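Local coordinates for spike protein P5 (Enterobacteria phage PRD1, PDB 1YQ5), which forms, together with P31 and P2, the spike complexes at the five-fold vertices of the phage capsid and is essential for viral infectivity, at residues A[8-12]-A[28-32]; A[58-64]-A[104-110]; A[73-79]-A[90-96]; A[80-84]-A[117-121]. All blocks are in the same frame, centred on the assembly; numbering follows the deposited sequence.

Interaction 1 (A[8-12]-A[28-32])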
loop_
_atom_site.group_PDB
_atom_site.type_symbol
_atom_site.label_atom_id
_atom_site.label_comp_id
_atom_site.label_asym_id
_atom_site.label_seq_id
_atom_site.Cartn_x
_atom_site.Cartn_y
_atom_site.Cartn_z
ATOM N N SER A 8 2.230 1.049 16.431
ATOM C CA SER A 8 2.699 2.095 15.533
ATOM C C SER A 8 3.959 2.690 16.151
ATOM O O SER A 8 3.957 3.101 17.314
ATOM C CB SER A 8 1.615 3.163 15.357
ATOM O OG SER A 8 1.993 4.110 14.371
ATOM N N LEU A 9 5.033 2.730 15.370
ATOM C CA LEU A 9 6.307 3.228 15.859
ATOM C C LEU A 9 6.901 4.342 15.008
ATOM O O LEU A 9 6.650 4.432 13.804
ATOM C CB LEU A 9 7.323 2.082 15.910
ATOM C CG LEU A 9 6.906 0.758 16.551
ATOM C CD1 LEU A 9 7.953 -0.302 16.248
ATOM C CD2 LEU A 9 6.733 0.940 18.052
HETATM N N MSE A 10 7.696 5.186 15.658
HETATM C CA MSE A 10 8.394 6.268 14.983
HETATM C C MSE A 10 9.867 5.957 15.249
HETATM O O MSE A 10 10.313 5.924 16.400
HETATM C CB MSE A 10 7.997 7.625 15.571
HETATM C CG MSE A 10 8.437 8.823 14.729
HETATM SE SE MSE A 10 10.317 9.228 14.941
HETATM C CE MSE A 10 10.186 10.082 16.676
ATOM N N TYR A 11 10.604 5.720 14.170
ATOM C CA TYR A 11 12.015 5.345 14.211
ATOM C C TYR A 11 12.884 6.462 13.626
ATOM O O TYR A 11 12.641 6.925 12.512
ATOM C CB TYR A 11 12.163 4.063 13.387
ATOM C CG TYR A 11 13.399 3.222 13.610
ATOM C CD1 TYR A 11 13.730 2.743 14.877
ATOM C CD2 TYR A 11 14.180 2.813 12.528
ATOM C CE1 TYR A 11 14.805 1.864 15.057
ATOM C CE2 TYR A 11 15.254 1.938 12.695
ATOM C CZ TYR A 11 15.559 1.465 13.960
ATOM O OH TYR A 11 16.601 0.573 14.121
ATOM N N SER A 12 13.890 6.892 14.381
ATOM C CA SER A 12 14.795 7.956 13.935
ATOM C C SER A 12 16.135 7.786 14.640
ATOM O O SER A 12 16.285 6.901 15.479
ATOM C CB SER A 12 14.229 9.326 14.302
ATOM O OG SER A 12 14.266 9.512 15.710
ATOM N N ASP A 28 18.300 -5.507 8.698
ATOM C CA ASP A 28 17.089 -5.407 9.501
ATOM C C ASP A 28 17.246 -4.489 10.708
ATOM O O ASP A 28 18.284 -4.474 11.370
ATOM C CB ASP A 28 16.626 -6.801 9.922
ATOM C CG ASP A 28 16.244 -7.659 8.726
ATOM O OD1 ASP A 28 15.731 -7.091 7.738
ATOM O OD2 ASP A 28 16.439 -8.890 8.774
ATOM N N PHE A 29 16.196 -3.724 10.978
ATOM C CA PHE A 29 16.185 -2.751 12.066
ATOM C C PHE A 29 15.921 -3.293 13.467
ATOM O O PHE A 29 15.045 -4.129 13.675
ATOM C CB PHE A 29 15.129 -1.674 11.788
ATOM C CG PHE A 29 15.410 -0.824 10.585
ATOM C CD1 PHE A 29 14.356 -0.287 9.849
ATOM C CD2 PHE A 29 16.715 -0.516 10.210
ATOM C CE1 PHE A 29 14.599 0.545 8.761
ATOM C CE2 PHE A 29 16.967 0.316 9.122
ATOM C CZ PHE A 29 15.902 0.848 8.397
ATOM N N ASP A 30 16.689 -2.781 14.421
ATOM C CA ASP A 30 16.527 -3.113 15.829
ATOM C C ASP A 30 15.486 -2.075 16.249
ATOM O O ASP A 30 15.786 -0.882 16.265
ATOM C CB ASP A 30 17.835 -2.857 16.579
ATOM C CG ASP A 30 17.685 -2.987 18.086
ATOM O OD1 ASP A 30 16.610 -2.648 18.628
ATOM O OD2 ASP A 30 18.659 -3.416 18.733
ATOM N N LEU A 31 14.274 -2.511 16.575
ATOM C CA LEU A 31 13.221 -1.569 16.952
ATOM C C LEU A 31 12.976 -1.420 18.456
ATOM O O LEU A 31 11.989 -0.802 18.868
ATOM C CB LEU A 31 11.908 -1.960 16.267
ATOM C CG LEU A 31 11.917 -2.018 14.736
ATOM C CD1 LEU A 31 10.553 -2.488 14.235
ATOM C CD2 LEU A 31 12.253 -0.649 14.169
ATOM N N SER A 32 13.870 -1.968 19.270
ATOM C CA SER A 32 13.708 -1.895 20.719
ATOM C C SER A 32 13.644 -0.457 21.226
ATOM O O SER A 32 12.904 -0.155 22.160
ATOM C CB SER A 32 14.851 -2.636 21.423
ATOM O OG SER A 32 16.103 -2.045 21.122
HETATM O O HOH W 1 19.171 -1.410 13.814
#
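Tyr11 is the bump here: its ring projects from strand 5-11 into a hollow made by residues 29-31. Leu31 CD2 sits over one face of that ring, 3.8 Å from the centroid and 14° off the normal, in CH-pi geometry. Tyr11 CE2 lies over the face of Phe29, 3.5 Å from Phe29 CG; the planes meet obliquely at 46°, with centroids 5.0 Å apart. A second bump, Leu9, brings its CD1 to 3.9 Å from Leu31 CD1. In the jelly-roll of this C-terminal domain of P5, segment 28-32 belongs to the loop joining strands 5-11 and 35-40, and it wedges between the two sheets: Phe29 and Leu31 also touch Leu124 and Phe122 of the facing sheet. The hollow ends in polar atoms, where Tyr11 OH donates to Asp30 O at 2.7 Å. A water accepts from Asp30 N (2.9 Å) and donates to Tyr11 OH (3.3 Å). An Asx turn shapes the loop backbone, with Asp30 OD1 accepting from Ser32 N at 2.9 Å.

Interaction 2 (A[58-64]-A[104-110])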
loop_
_atom_site.group_PDB
_atom_site.type_symbol
_atom_site.label_atom_id
_atom_site.label_comp_id
_atom_site.label_asym_id
_atom_site.label_seq_id
_atom_site.Cartn_x
_atom_site.Cartn_y
_atom_site.Cartn_z
ATOM N N SER A 58 -1.949 -16.016 14.780
ATOM C CA SER A 58 -1.920 -16.211 13.333
ATOM C C SER A 58 -3.083 -15.412 12.746
ATOM O O SER A 58 -4.114 -15.246 13.394
ATOM C CB SER A 58 -2.085 -17.693 12.979
ATOM O OG SER A 58 -0.943 -18.441 13.355
ATOM N N GLY A 59 -2.919 -14.907 11.530
ATOM C CA GLY A 59 -3.993 -14.143 10.924
ATOM C C GLY A 59 -3.531 -13.167 9.861
ATOM O O GLY A 59 -2.406 -13.260 9.356
ATOM N N LEU A 60 -4.407 -12.225 9.522
ATOM C CA LEU A 60 -4.116 -11.223 8.507
ATOM C C LEU A 60 -3.595 -9.955 9.158
ATOM O O LEU A 60 -4.167 -9.464 10.137
ATOM C CB LEU A 60 -5.375 -10.906 7.699
ATOM C CG LEU A 60 -5.903 -12.040 6.817
ATOM C CD1 LEU A 60 -7.272 -11.671 6.264
ATOM C CD2 LEU A 60 -4.915 -12.301 5.680
ATOM N N TYR A 61 -2.508 -9.430 8.605
ATOM C CA TYR A 61 -1.890 -8.224 9.128
ATOM C C TYR A 61 -1.711 -7.143 8.076
ATOM O O TYR A 61 -1.259 -7.420 6.964
ATOM C CB TYR A 61 -0.520 -8.550 9.729
ATOM C CG TYR A 61 -0.588 -9.308 11.030
ATOM C CD1 TYR A 61 -0.881 -10.672 11.056
ATOM C CD2 TYR A 61 -0.401 -8.649 12.245
ATOM C CE1 TYR A 61 -0.988 -11.358 12.270
ATOM C CE2 TYR A 61 -0.504 -9.320 13.454
ATOM C CZ TYR A 61 -0.800 -10.671 13.465
ATOM O OH TYR A 61 -0.925 -11.321 14.675
ATOM N N GLN A 62 -2.073 -5.916 8.437
ATOM C CA GLN A 62 -1.907 -4.771 7.551
ATOM C C GLN A 62 -0.647 -4.087 8.058
ATOM O O GLN A 62 -0.550 -3.733 9.235
ATOM C CB GLN A 62 -3.099 -3.818 7.646
ATOM C CG GLN A 62 -2.926 -2.526 6.846
ATOM C CD GLN A 62 -2.560 -2.768 5.388
ATOM O OE1 GLN A 62 -3.233 -3.520 4.682
ATOM N NE2 GLN A 62 -1.488 -2.122 4.930
ATOM N N ILE A 63 0.315 -3.904 7.165
ATOM C CA ILE A 63 1.594 -3.317 7.525
ATOM C C ILE A 63 2.003 -2.164 6.619
ATOM O O ILE A 63 1.820 -2.220 5.399
ATOM C CB ILE A 63 2.687 -4.395 7.453
ATOM C CG1 ILE A 63 2.327 -5.549 8.392
ATOM C CG2 ILE A 63 4.042 -3.802 7.787
ATOM C CD1 ILE A 63 3.044 -6.842 8.068
ATOM N N THR A 64 2.566 -1.126 7.225
ATOM C CA THR A 64 3.040 0.029 6.481
ATOM C C THR A 64 4.342 0.544 7.070
ATOM O O THR A 64 4.493 0.638 8.286
ATOM C CB THR A 64 2.032 1.206 6.504
ATOM O OG1 THR A 64 0.860 0.858 5.758
ATOM C CG2 THR A 64 2.662 2.464 5.893
ATOM N N SER A 104 3.409 -0.754 1.763
ATOM C CA SER A 104 2.249 -1.161 2.540
ATOM C C SER A 104 1.846 -2.544 2.089
ATOM O O SER A 104 1.845 -2.838 0.893
ATOM C CB SER A 104 1.097 -0.182 2.342
ATOM O OG SER A 104 1.401 1.051 2.969
ATOM N N LEU A 105 1.486 -3.383 3.052
ATOM C CA LEU A 105 1.143 -4.764 2.761
ATOM C C LEU A 105 0.051 -5.349 3.642
ATOM O O LEU A 105 -0.041 -5.037 4.827
ATOM C CB LEU A 105 2.390 -5.633 2.951
ATOM C CG LEU A 105 3.683 -5.229 2.249
ATOM C CD1 LEU A 105 4.877 -5.550 3.143
ATOM C CD2 LEU A 105 3.783 -5.956 0.920
ATOM N N LEU A 106 -0.774 -6.197 3.040
ATOM C CA LEU A 106 -1.804 -6.932 3.761
ATOM C C LEU A 106 -1.335 -8.355 3.489
ATOM O O LEU A 106 -1.345 -8.800 2.345
ATOM C CB LEU A 106 -3.200 -6.731 3.160
ATOM C CG LEU A 106 -4.242 -7.705 3.740
ATOM C CD1 LEU A 106 -4.328 -7.513 5.242
ATOM C CD2 LEU A 106 -5.608 -7.489 3.095
ATOM N N ILE A 107 -0.902 -9.054 4.531
ATOM C CA ILE A 107 -0.394 -10.406 4.369
ATOM C C ILE A 107 -0.910 -11.346 5.445
ATOM O O ILE A 107 -1.404 -10.907 6.487
ATOM C CB ILE A 107 1.145 -10.416 4.447
ATOM C CG1 ILE A 107 1.591 -9.880 5.815
ATOM C CG2 ILE A 107 1.733 -9.571 3.333
ATOM C CD1 ILE A 107 3.089 -9.949 6.064
ATOM N N TYR A 108 -0.800 -12.645 5.179
ATOM C CA TYR A 108 -1.212 -13.642 6.154
ATOM C C TYR A 108 0.042 -14.074 6.899
ATOM O O TYR A 108 1.062 -14.389 6.281
ATOM C CB TYR A 108 -1.828 -14.872 5.491
ATOM C CG TYR A 108 -2.241 -15.901 6.517
ATOM C CD1 TYR A 108 -3.403 -15.728 7.267
ATOM C CD2 TYR A 108 -1.432 -17.004 6.796
ATOM C CE1 TYR A 108 -3.750 -16.622 8.276
ATOM C CE2 TYR A 108 -1.772 -17.908 7.805
ATOM C CZ TYR A 108 -2.932 -17.706 8.539
ATOM O OH TYR A 108 -3.279 -18.579 9.542
ATOM N N CYS A 109 -0.035 -14.087 8.223
ATOM C CA CYS A 109 1.103 -14.481 9.041
ATOM C C CYS A 109 0.783 -15.711 9.866
ATOM O O CYS A 109 -0.180 -15.719 10.642
ATOM C CB CYS A 109 1.499 -13.355 10.004
ATOM S SG CYS A 109 2.094 -11.846 9.222
ATOM N N ASN A 110 1.585 -16.753 9.695
ATOM C CA ASN A 110 1.402 -17.957 10.484
ATOM C C ASN A 110 2.325 -17.791 11.683
ATOM O O ASN A 110 3.515 -17.522 11.521
ATOM C CB ASN A 110 1.805 -19.205 9.695
ATOM C CG ASN A 110 1.689 -20.468 10.525
ATOM O OD1 ASN A 110 0.644 -20.739 11.113
ATOM N ND2 ASN A 110 2.762 -21.245 10.580
#
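Strands 59-64 and 104-109 run antiparallel (167°, axes 4.5 Å apart), and hydrogen-bonded pairs Gly59-Cys109, Tyr61-Ile107 and Ile63-Leu105 fix the register. On the face carrying Tyr61, the m rotamers of Tyr61 and Cys109 bring Cys109 SG to 3.7 Å from Tyr61 CD1, an oblique sulfur-aromatic contact. Ile63 (m) and Ile107 (p) instead meet end to end, CD1 to CD1 at 3.7 Å. Across the sheet, Tyr108 adopts t, which lays its ring along the backbone of Gly59, CD1 3.4 Å from Gly59 O. Gln62 folds back (t, then p), placing OE1 3.6 Å from Leu106 CB. Thr64 and Ser104, both m, align so that Thr64 OG1 donates to Ser104 OG at 2.8 Å; Ser104 OG also bonds Ser104 O of a neighbouring subunit. Ile63 packs on Leu120 and Phe122 of the opposing sheet, whereas Gln62 and Leu106 meet neighbouring subunits. One face in the sandwich core and the other in the trimer interface is the arrangement of a TNF-like jelly-roll.

Interaction 3 (A[73-79]-A[90-96])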
loop_
_atom_site.group_PDB
_atom_site.type_symbol
_atom_site.label_atom_id
_atom_site.label_comp_id
_atom_site.label_asym_id
_atom_site.label_seq_id
_atom_site.Cartn_x
_atom_site.Cartn_y
_atom_site.Cartn_z
ATOM N N THR A 73 17.804 13.243 -1.910
ATOM C CA THR A 73 16.812 13.329 -2.973
ATOM C C THR A 73 17.230 12.653 -4.270
ATOM O O THR A 73 16.648 12.917 -5.318
ATOM C CB THR A 73 16.521 14.797 -3.294
ATOM O OG1 THR A 73 17.740 15.425 -3.711
ATOM C CG2 THR A 73 15.987 15.524 -2.061
ATOM N N THR A 74 18.233 11.788 -4.197
ATOM C CA THR A 74 18.720 11.087 -5.377
ATOM C C THR A 74 18.658 9.577 -5.174
ATOM O O THR A 74 18.463 9.099 -4.058
ATOM C CB THR A 74 20.179 11.481 -5.688
ATOM O OG1 THR A 74 20.988 11.271 -4.525
ATOM C CG2 THR A 74 20.263 12.947 -6.090
ATOM N N GLY A 75 18.825 8.832 -6.261
ATOM C CA GLY A 75 18.785 7.385 -6.174
ATOM C C GLY A 75 17.387 6.865 -5.889
ATOM O O GLY A 75 16.391 7.548 -6.140
ATOM N N ASN A 76 17.317 5.649 -5.362
ATOM C CA ASN A 76 16.041 5.024 -5.043
ATOM C C ASN A 76 16.007 4.536 -3.610
ATOM O O ASN A 76 16.973 3.947 -3.122
ATOM C CB ASN A 76 15.789 3.825 -5.956
ATOM C CG ASN A 76 15.733 4.207 -7.412
ATOM O OD1 ASN A 76 14.818 4.898 -7.845
ATOM N ND2 ASN A 76 16.728 3.768 -8.179
ATOM N N TYR A 77 14.898 4.799 -2.933
ATOM C CA TYR A 77 14.734 4.312 -1.579
ATOM C C TYR A 77 14.252 2.875 -1.729
ATOM O O TYR A 77 13.291 2.606 -2.458
ATOM C CB TYR A 77 13.708 5.148 -0.818
ATOM C CG TYR A 77 14.285 6.440 -0.290
ATOM C CD1 TYR A 77 14.312 7.592 -1.073
ATOM C CD2 TYR A 77 14.842 6.495 0.985
ATOM C CE1 TYR A 77 14.885 8.776 -0.593
ATOM C CE2 TYR A 77 15.419 7.666 1.472
ATOM C CZ TYR A 77 15.437 8.801 0.681
ATOM O OH TYR A 77 16.009 9.951 1.173
ATOM N N LEU A 78 14.944 1.955 -1.067
ATOM C CA LEU A 78 14.602 0.541 -1.125
ATOM C C LEU A 78 13.980 0.132 0.205
ATOM O O LEU A 78 14.559 0.377 1.265
ATOM C CB LEU A 78 15.859 -0.295 -1.373
ATOM C CG LEU A 78 16.783 0.180 -2.496
ATOM C CD1 LEU A 78 17.961 -0.772 -2.599
ATOM C CD2 LEU A 78 16.025 0.247 -3.820
ATOM N N LEU A 79 12.805 -0.485 0.149
ATOM C CA LEU A 79 12.133 -0.909 1.373
ATOM C C LEU A 79 11.848 -2.398 1.368
ATOM O O LEU A 79 11.526 -2.977 0.330
ATOM C CB LEU A 79 10.828 -0.133 1.566
ATOM C CG LEU A 79 10.975 1.363 1.849
ATOM C CD1 LEU A 79 11.380 2.083 0.581
ATOM C CD2 LEU A 79 9.655 1.921 2.372
ATOM N N VAL A 90 10.007 -3.075 -2.434
ATOM C CA VAL A 90 9.599 -2.012 -3.332
ATOM C C VAL A 90 10.740 -1.003 -3.404
ATOM O O VAL A 90 11.485 -0.824 -2.436
ATOM C CB VAL A 90 8.321 -1.292 -2.842
ATOM C CG1 VAL A 90 8.654 -0.329 -1.699
ATOM C CG2 VAL A 90 7.682 -0.548 -4.001
ATOM N N ALA A 91 10.886 -0.371 -4.562
ATOM C CA ALA A 91 11.907 0.647 -4.764
ATOM C C ALA A 91 11.146 1.926 -5.109
ATOM O O ALA A 91 10.227 1.895 -5.924
ATOM C CB ALA A 91 12.834 0.247 -5.904
ATOM N N CYS A 92 11.521 3.041 -4.488
ATOM C CA CYS A 92 10.838 4.309 -4.724
ATOM C C CYS A 92 11.810 5.405 -5.150
ATOM O O CYS A 92 12.631 5.860 -4.352
ATOM C CB CYS A 92 10.111 4.747 -3.449
ATOM S SG CYS A 92 9.081 3.443 -2.710
ATOM N N PRO A 93 11.732 5.839 -6.420
ATOM C CA PRO A 93 12.624 6.888 -6.922
ATOM C C PRO A 93 12.543 8.162 -6.084
ATOM O O PRO A 93 11.462 8.700 -5.848
ATOM C CB PRO A 93 12.137 7.096 -8.356
ATOM C CG PRO A 93 11.681 5.711 -8.745
ATOM C CD PRO A 93 10.910 5.281 -7.511
ATOM N N ALA A 94 13.698 8.639 -5.637
ATOM C CA ALA A 94 13.750 9.842 -4.823
ATOM C C ALA A 94 13.756 11.106 -5.671
ATOM O O ALA A 94 14.127 11.086 -6.844
ATOM C CB ALA A 94 14.987 9.815 -3.940
ATOM N N SER A 95 13.329 12.203 -5.058
ATOM C CA SER A 95 13.311 13.512 -5.699
ATOM C C SER A 95 13.135 14.492 -4.556
ATOM O O SER A 95 12.893 14.086 -3.420
ATOM C CB SER A 95 12.138 13.653 -6.676
ATOM O OG SER A 95 10.910 13.793 -5.984
ATOM N N SER A 96 13.257 15.779 -4.844
ATOM C CA SER A 96 13.093 16.776 -3.804
ATOM C C SER A 96 11.652 16.734 -3.295
ATOM O O SER A 96 11.398 16.910 -2.098
ATOM C CB SER A 96 13.424 18.165 -4.351
ATOM O OG SER A 96 13.490 19.096 -3.284
HETATM O O HOH W 2 15.840 9.293 -8.376
#
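Leu79, Val90, Cys92 and Tyr77 form the apolar centre, all on one face of the hairpin 76-83/86-93. Leu79 CB lies 3.9 Å from Val90 CG1 and Leu79 CD1 4.2 Å from Cys92 SG, while Leu79 also packs on Met65, Ile103 and Leu124, so this face looks into the jelly-roll sandwich. Farther along, Ala94 CB meets the edge of the Tyr77 ring, 3.5 Å from CE1. On the reverse face Leu78 CD2 approaches Ala91 CB at 3.8 Å. The backbone ladder is antiparallel, the axes of the short segments 76-79 and 90-93 approaching to 4.3 Å at 159°. Tyr77 N donates to Cys92 O at 2.9 Å and Cys92 N to Tyr77 O at 2.7 Å; Leu79 N donates to Val90 O at 2.9 Å and Val90 N to Leu79 O at 3.2 Å. Toward the open end, Asn76 OD1 rests 3.1 Å from Pro93 CA. Ala94 N bonds Gly75 O at 2.9 Å, and a water donates to both Gly75 O and Ala94 O, each at 2.9 Å. Strand 86-93 is outermost in its sheet within this chain; its Val90, Ala91 and Pro93 pack on Cys92 and Pro93 of one neighbouring subunit, while Cys92 and Pro93 pack on Val90 and Ala91 of the other. The chemistry implies an apolar edge for trimer contacts, giving way, where the strands end, to backbone carbonyls bridged by a water.

Interaction 4 (A[80-84]-A[117-121])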
loop_
_atom_site.group_PDB
_atom_site.type_symbol
_atom_site.label_atom_id
_atom_site.label_comp_id
_atom_site.label_asym_id
_atom_site.label_seq_id
_atom_site.Cartn_x
_atom_site.Cartn_y
_atom_site.Cartn_z
ATOM N N ARG A 80 11.964 -3.016 2.538
ATOM C CA ARG A 80 11.723 -4.444 2.655
ATOM C C ARG A 80 11.111 -4.851 3.985
ATOM O O ARG A 80 11.502 -4.360 5.048
ATOM C CB ARG A 80 13.030 -5.219 2.461
ATOM C CG ARG A 80 12.878 -6.725 2.601
ATOM C CD ARG A 80 14.232 -7.422 2.518
ATOM N NE ARG A 80 14.994 -7.273 3.753
ATOM C CZ ARG A 80 16.308 -7.461 3.848
ATOM N NH1 ARG A 80 17.020 -7.798 2.772
ATOM N NH2 ARG A 80 16.910 -7.340 5.023
ATOM N N VAL A 81 10.144 -5.759 3.901
ATOM C CA VAL A 81 9.469 -6.308 5.067
ATOM C C VAL A 81 9.568 -7.818 4.926
ATOM O O VAL A 81 9.337 -8.358 3.842
ATOM C CB VAL A 81 7.974 -5.940 5.105
ATOM C CG1 VAL A 81 7.299 -6.651 6.274
ATOM C CG2 VAL A 81 7.806 -4.437 5.231
ATOM N N LYS A 82 9.917 -8.499 6.010
ATOM C CA LYS A 82 10.024 -9.949 5.972
ATOM C C LYS A 82 9.249 -10.597 7.102
ATOM O O LYS A 82 9.077 -10.008 8.168
ATOM C CB LYS A 82 11.485 -10.389 6.088
ATOM C CG LYS A 82 12.410 -9.799 5.043
ATOM C CD LYS A 82 13.796 -10.421 5.132
ATOM C CE LYS A 82 14.458 -10.117 6.459
ATOM N NZ LYS A 82 15.720 -10.901 6.650
ATOM N N TYR A 83 8.765 -11.805 6.845
ATOM C CA TYR A 83 8.073 -12.595 7.852
ATOM C C TYR A 83 8.264 -14.052 7.459
ATOM O O TYR A 83 7.799 -14.488 6.405
ATOM C CB TYR A 83 6.579 -12.287 7.930
ATOM C CG TYR A 83 5.957 -13.007 9.109
ATOM C CD1 TYR A 83 6.158 -12.544 10.411
ATOM C CD2 TYR A 83 5.277 -14.211 8.937
ATOM C CE1 TYR A 83 5.706 -13.265 11.513
ATOM C CE2 TYR A 83 4.821 -14.948 10.039
ATOM C CZ TYR A 83 5.044 -14.469 11.321
ATOM O OH TYR A 83 4.628 -15.197 12.409
ATOM N N GLY A 84 8.964 -14.801 8.302
ATOM C CA GLY A 84 9.203 -16.195 7.984
ATOM C C GLY A 84 9.973 -16.296 6.684
ATOM O O GLY A 84 10.907 -15.529 6.454
ATOM N N LEU A 117 11.158 -16.720 15.630
ATOM C CA LEU A 117 10.709 -16.949 14.254
ATOM C C LEU A 117 9.483 -16.111 13.880
ATOM O O LEU A 117 9.339 -15.692 12.725
ATOM C CB LEU A 117 10.372 -18.427 14.043
ATOM C CG LEU A 117 11.530 -19.416 14.147
ATOM C CD1 LEU A 117 11.004 -20.840 14.014
ATOM C CD2 LEU A 117 12.556 -19.109 13.066
ATOM N N ASP A 118 8.600 -15.879 14.850
ATOM C CA ASP A 118 7.379 -15.109 14.616
ATOM C C ASP A 118 7.626 -13.616 14.786
ATOM O O ASP A 118 7.137 -12.994 15.730
ATOM C CB ASP A 118 6.274 -15.563 15.577
ATOM C CG ASP A 118 6.010 -17.054 15.497
ATOM O OD1 ASP A 118 6.086 -17.607 14.380
ATOM O OD2 ASP A 118 5.712 -17.669 16.545
ATOM N N VAL A 119 8.377 -13.040 13.856
ATOM C CA VAL A 119 8.697 -11.625 13.934
ATOM C C VAL A 119 8.707 -10.948 12.573
ATOM O O VAL A 119 9.244 -11.476 11.604
ATOM C CB VAL A 119 10.081 -11.409 14.599
ATOM C CG1 VAL A 119 11.149 -12.180 13.842
ATOM C CG2 VAL A 119 10.432 -9.920 14.623
ATOM N N LEU A 120 8.088 -9.777 12.511
ATOM C CA LEU A 120 8.063 -8.994 11.286
ATOM C C LEU A 120 9.378 -8.223 11.291
ATOM O O LEU A 120 9.668 -7.499 12.247
ATOM C CB LEU A 120 6.884 -8.020 11.304
ATOM C CG LEU A 120 5.489 -8.636 11.166
ATOM C CD1 LEU A 120 4.430 -7.612 11.533
ATOM C CD2 LEU A 120 5.294 -9.127 9.739
ATOM N N LYS A 121 10.176 -8.391 10.240
ATOM C CA LYS A 121 11.457 -7.701 10.149
ATOM C C LYS A 121 11.370 -6.559 9.141
ATOM O O LYS A 121 10.776 -6.707 8.072
ATOM C CB LYS A 121 12.555 -8.685 9.747
ATOM C CG LYS A 121 12.783 -9.802 10.765
ATOM C CD LYS A 121 13.884 -10.752 10.311
ATOM C CE LYS A 121 14.168 -11.817 11.361
ATOM N NZ LYS A 121 15.262 -12.737 10.933
HETATM O O HOH W 3 17.113 -12.731 8.493
HETATM O O HOH W 4 10.444 -13.645 10.539
#
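Two lysines lie side by side: Lys82 CE is 3.9 Å from Lys121 CD, and a single water accepts from both amino groups, 2.9 Å from Lys82 NZ and 3.1 Å from Lys121 NZ. The pair sits on neighbouring antiparallel strands, 76-83 and 119-126, of one sheet of the jelly-roll, and the charge of Lys82 is met by a salt bridge to Asp28, whose carboxylate Arg80 also engages. Lys82 N donates to Lys121 O at 2.9 Å and Lys121 N to Lys82 O at 2.8 Å, with CA-H...O contacts flanking them: Val81 CA to Lys121 O at 3.3 Å and Leu120 CA to Lys82 O at 3.4 Å. The axes of the short segments 80-83 and 119-121 approach to 4.7 Å at 159°. Past this pair the ring of Tyr83, in the t rotamer, lies beside strand 119-121, its CD1 3.6 Å from Leu120 CD2 and 3.5 Å from Val119 O; its hydroxyl probably hydrogen-bonds to Asn110 O. Asp118 centres an inverse gamma turn, closed by a weak bond from Val119 N to Leu117 O (3.0 Å), and its carboxylate accepts from the backbone of Leu112, Gly113 and Val114. Where the strands part, a second water accepts from Gly84 N at 2.9 Å and donates to Val119 O at 2.7 Å and Leu117 O at 3.2 Å.

Overall arrangement
Interactions 1, 2 and 4 are largely buried; interaction 3 is only partly so, lying farthest from the chain centre, about 16 Å between centres. Interactions 3 and 4 share strand 76-83, pairing its two ends with different neighbours in one sheet. Interaction 2 belongs to the facing sheet and meets interaction 4 across the sandwich through Ile63 CD1 and Leu120 CD2, 3.6 Å apart. Interaction 1 differs in kind, joining strand to loop through side-chain packing and a side-chain-to-backbone hydrogen bond, with no backbone ladder, and its Asp28 reaches interaction 4 by salt bridges to Arg80 and Lys82. Interactions 2 and 3 also face other subunits, with polar bonds and packing in the former, whereas interaction 4 stays within its own chain.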